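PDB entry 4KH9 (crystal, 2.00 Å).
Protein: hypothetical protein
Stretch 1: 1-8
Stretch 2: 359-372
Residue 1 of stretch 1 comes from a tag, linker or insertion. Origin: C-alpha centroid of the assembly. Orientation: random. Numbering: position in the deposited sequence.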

# COMPACT_ATOMS: atom_id res chain seq x y z
N GLY A 1 11.13 -27.81 26.04
CA GLY A 1 11.07 -26.36 25.83
C GLY A 1 11.83 -25.89 24.60
O GLY A 1 12.90 -26.42 24.29
N PHE A 2 11.26 -24.90 23.88
CA PHE A 2 11.88 -24.32 22.69
C PHE A 2 11.85 -22.79 22.77
O PHE A 2 10.78 -22.20 22.88
CB PHE A 2 11.18 -24.81 21.40
CG PHE A 2 11.79 -24.29 20.11
CD1 PHE A 2 12.91 -24.89 19.56
CD2 PHE A 2 11.23 -23.20 19.46
CE1 PHE A 2 13.47 -24.40 18.38
CE2 PHE A 2 11.80 -22.71 18.28
CZ PHE A 2 12.91 -23.31 17.75
N THR A 3 13.03 -22.17 22.71
CA THR A 3 13.20 -20.71 22.74
C THR A 3 13.00 -20.19 21.32
O THR A 3 13.62 -20.66 20.37
CB THR A 3 14.59 -20.34 23.33
OG1 THR A 3 14.62 -20.74 24.70
CG2 THR A 3 14.90 -18.82 23.23
N LEU A 4 12.11 -19.19 21.19
CA LEU A 4 11.77 -18.58 19.92
C LEU A 4 12.72 -17.40 19.62
O LEU A 4 13.31 -16.86 20.57
CB LEU A 4 10.30 -18.11 19.97
CG LEU A 4 9.26 -19.23 19.98
CD1 LEU A 4 7.96 -18.76 20.55
CD2 LEU A 4 9.07 -19.82 18.60
N PRO A 5 12.87 -16.97 18.34
CA PRO A 5 13.76 -15.81 18.06
C PRO A 5 13.36 -14.58 18.88
O PRO A 5 12.17 -14.27 18.96
CB PRO A 5 13.55 -15.56 16.56
CG PRO A 5 13.03 -16.85 16.00
CD PRO A 5 12.27 -17.51 17.10
N ARG A 6 14.34 -13.92 19.54
CA ARG A 6 14.06 -12.75 20.37
C ARG A 6 13.64 -11.55 19.53
O ARG A 6 14.18 -11.33 18.45
CB ARG A 6 15.27 -12.34 21.25
CG ARG A 6 15.71 -13.38 22.28
CD ARG A 6 16.46 -12.76 23.46
NE ARG A 6 17.67 -12.02 23.07
CZ ARG A 6 18.90 -12.53 23.04
NH1 ARG A 6 19.10 -13.80 23.37
NH2 ARG A 6 19.93 -11.78 22.68
N GLN A 7 12.69 -10.78 20.04
CA GLN A 7 12.18 -9.55 19.43
C GLN A 7 11.94 -8.53 20.54
O GLN A 7 11.02 -8.70 21.34
CB GLN A 7 10.89 -9.81 18.60
CG GLN A 7 10.24 -8.55 17.98
CD GLN A 7 8.88 -8.83 17.34
OE1 GLN A 7 8.79 -9.20 16.17
NE2 GLN A 7 7.79 -8.67 18.10
N PRO A 8 12.78 -7.48 20.66
CA PRO A 8 12.53 -6.44 21.68
C PRO A 8 11.15 -5.80 21.49
O PRO A 8 10.78 -5.52 20.36
CB PRO A 8 13.65 -5.42 21.43
CG PRO A 8 14.70 -6.18 20.71
CD PRO A 8 13.95 -7.12 19.83
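Stretch 2 (359-372) TVYQYNQPVKLSQL

Stretch 2 (359-372) runs antiparallel to stretch 1 (1-8), so that the start of the chain meets a segment close to its end: Gly 1 CA lies 4.6 Å from Leu 372 CA, Leu 4 CA 7.6 Å from Tyr 363 CA and Gln 7 CA 8.0 Å from Tyr 361 CA. Stretch 2 enters as a strand, 359-363, already under way earlier in the chain, loops through Asn 364, Gln 365 and Pro 366, returns to extended form at Val 367 and Lys 368, and turns through a 3-10 segment, 369-371. Backbone hydrogen bonds from Gln 371 N to Lys 368 O (3.0 Å) and from Leu 372 N to Leu 369 O (2.9 Å) hold that turn, and Gln 371 OE1 accepts from Lys 368 N at 3.2 Å. No backbone-to-backbone hydrogen bond joins the two stretches; the contact is made by side chains meeting side chains or backbone, and at Gly 1 by backbone alone, and it buries 584 Å² in all.

Gly 1, a tag residue, packs by its backbone: its O lies 3.2 Å from Gln 371 O, two acceptors that cannot bond. Phe 2 (chi1 t) points toward stretch 2 and gives up the most area, 97 Å². Val 367 CG1 lies over one face of its ring, and the closest pair is Val 367 CG2 to Phe 2 CE2, 4.2 Å; Gln 371 NE2 comes to 3.7 Å from Phe 2 CE1, and Tyr 363 OH to 3.8 Å from Phe 2 CZ. Leu 372 CD2 reaches Phe 2 CB at 3.9 Å. Thr 3 makes no contact with stretch 2.

Leu 4, buried, bridges two tyrosines. Its CD2 makes an off-centre CH-pi contact with the Tyr 363 ring, 4.1 Å from Leu 4 CD2 to the ring centroid, while Leu 4 CB lies 3.4 Å from Tyr 361 OH. Pro 5 sets its CD 3.5 Å from Tyr 363 CD1, and its carbonyl takes the short hydrogen bond from Tyr 361 OH to Pro 5 O, 2.6 Å, near the plane of the tyrosine ring. Pro 5 N, which has no hydrogen, stays 3.4 Å from the same Tyr 361 OH. Arg 6 points away.

Gln 7, extended (chi1 and chi2 t), reaches across to the strand backbone. Its amide donates from Gln 7 NE2 to Val 360 O at 3.0 Å and also lies at the edge of the Tyr 361 ring, 3.6 Å from Gln 7 NE2 to Tyr 361 CD2. A water extends the link: it donates to Gln 7 OE1 (3.1 Å) and accepts from Gln 362 N (2.9 Å). Pro 8 lies beyond reach of stretch 2.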

# COMPACT_ATOMS: atom_id res chain seq x y z
N THR A 359 -0.38 -8.46 12.89
CA THR A 359 0.45 -9.53 13.45
C THR A 359 1.67 -8.80 13.99
O THR A 359 2.29 -8.03 13.23
CB THR A 359 0.74 -10.61 12.38
OG1 THR A 359 -0.48 -11.24 12.04
CG2 THR A 359 1.70 -11.68 12.86
N VAL A 360 1.97 -8.92 15.29
CA VAL A 360 3.11 -8.17 15.87
C VAL A 360 4.33 -9.08 16.07
O VAL A 360 5.47 -8.58 16.17
CB VAL A 360 2.73 -7.41 17.15
CG1 VAL A 360 1.74 -6.29 16.80
CG2 VAL A 360 2.15 -8.33 18.24
N TYR A 361 4.11 -10.40 16.06
CA TYR A 361 5.13 -11.43 16.20
C TYR A 361 4.71 -12.65 15.43
O TYR A 361 3.57 -13.08 15.53
CB TYR A 361 5.41 -11.80 17.67
CG TYR A 361 6.61 -12.73 17.84
CD1 TYR A 361 6.49 -14.10 17.60
CD2 TYR A 361 7.86 -12.23 18.18
CE1 TYR A 361 7.60 -14.94 17.67
CE2 TYR A 361 8.97 -13.08 18.28
CZ TYR A 361 8.84 -14.43 18.03
OH TYR A 361 9.91 -15.29 18.11
N GLN A 362 5.65 -13.21 14.66
CA GLN A 362 5.37 -14.45 13.96
C GLN A 362 6.62 -15.28 13.81
O GLN A 362 7.72 -14.76 13.57
CB GLN A 362 4.70 -14.24 12.59
CG GLN A 362 5.39 -13.27 11.64
CD GLN A 362 4.44 -12.78 10.57
OE1 GLN A 362 3.73 -13.57 9.93
NE2 GLN A 362 4.42 -11.47 10.37
N TYR A 363 6.44 -16.58 13.98
CA TYR A 363 7.43 -17.62 13.77
C TYR A 363 6.79 -18.60 12.80
O TYR A 363 5.88 -19.33 13.19
CB TYR A 363 7.88 -18.25 15.10
CG TYR A 363 9.01 -19.22 14.89
CD1 TYR A 363 10.26 -18.79 14.48
CD2 TYR A 363 8.82 -20.59 15.07
CE1 TYR A 363 11.31 -19.69 14.27
CE2 TYR A 363 9.85 -21.50 14.87
CZ TYR A 363 11.10 -21.04 14.48
OH TYR A 363 12.12 -21.94 14.26
N ASN A 364 7.22 -18.58 11.53
CA ASN A 364 6.65 -19.40 10.45
C ASN A 364 7.55 -20.59 10.06
O ASN A 364 7.51 -21.03 8.90
CB ASN A 364 6.37 -18.53 9.22
CG ASN A 364 5.47 -17.36 9.52
OD1 ASN A 364 4.27 -17.52 9.77
ND2 ASN A 364 6.05 -16.17 9.52
N GLN A 365 8.33 -21.10 11.01
CA GLN A 365 9.15 -22.29 10.77
C GLN A 365 8.54 -23.50 11.48
O GLN A 365 8.05 -23.33 12.60
CB GLN A 365 10.60 -22.08 11.25
CG GLN A 365 11.52 -21.35 10.28
CD GLN A 365 12.94 -21.41 10.80
OE1 GLN A 365 13.39 -20.52 11.54
NE2 GLN A 365 13.65 -22.49 10.50
N PRO A 366 8.57 -24.72 10.88
CA PRO A 366 8.04 -25.91 11.57
C PRO A 366 8.74 -26.18 12.91
O PRO A 366 9.96 -26.02 13.01
CB PRO A 366 8.32 -27.05 10.58
CG PRO A 366 8.44 -26.39 9.26
CD PRO A 366 9.12 -25.09 9.56
N VAL A 367 7.96 -26.55 13.94
CA VAL A 367 8.49 -26.91 15.26
C VAL A 367 7.94 -28.27 15.59
O VAL A 367 6.74 -28.41 15.83
CB VAL A 367 8.26 -25.89 16.43
CG1 VAL A 367 8.99 -26.33 17.69
CG2 VAL A 367 8.69 -24.48 16.05
N LYS A 368 8.81 -29.30 15.56
CA LYS A 368 8.46 -30.68 15.88
C LYS A 368 8.08 -30.73 17.35
O LYS A 368 8.70 -30.03 18.14
CB LYS A 368 9.63 -31.62 15.55
CG LYS A 368 9.97 -31.71 14.05
CD LYS A 368 11.36 -32.32 13.78
CE LYS A 368 11.46 -33.81 14.02
NZ LYS A 368 12.81 -34.32 13.65
N LEU A 369 7.07 -31.55 17.73
CA LEU A 369 6.65 -31.64 19.14
C LEU A 369 7.78 -32.20 20.01
O LEU A 369 7.83 -31.89 21.21
CB LEU A 369 5.38 -32.48 19.34
CG LEU A 369 4.10 -32.15 18.55
CD1 LEU A 369 2.90 -32.82 19.20
CD2 LEU A 369 3.85 -30.64 18.45
N SER A 370 8.72 -32.97 19.40
CA SER A 370 9.90 -33.59 20.03
C SER A 370 10.91 -32.52 20.49
O SER A 370 11.86 -32.84 21.21
CB SER A 370 10.56 -34.56 19.06
OG SER A 370 10.99 -33.90 17.88
N GLN A 371 10.72 -31.26 20.04
CA GLN A 371 11.53 -30.10 20.42
C GLN A 371 10.86 -29.34 21.60
O GLN A 371 11.52 -28.55 22.27
CB GLN A 371 11.71 -29.15 19.21
CG GLN A 371 12.46 -29.75 18.03
CD GLN A 371 12.65 -28.75 16.92
OE1 GLN A 371 11.97 -28.78 15.89
NE2 GLN A 371 13.60 -27.84 17.09
N LEU A 372 9.55 -29.61 21.84
CA LEU A 372 8.69 -28.98 22.85
C LEU A 372 8.48 -29.87 24.08
O LEU A 372 7.87 -29.44 25.07
CB LEU A 372 7.33 -28.65 22.20
CG LEU A 372 7.39 -27.85 20.89
CD1 LEU A 372 6.16 -28.06 20.04
CD2 LEU A 372 7.67 -26.40 21.14
O HOH W 1 8.06 -11.64 14.39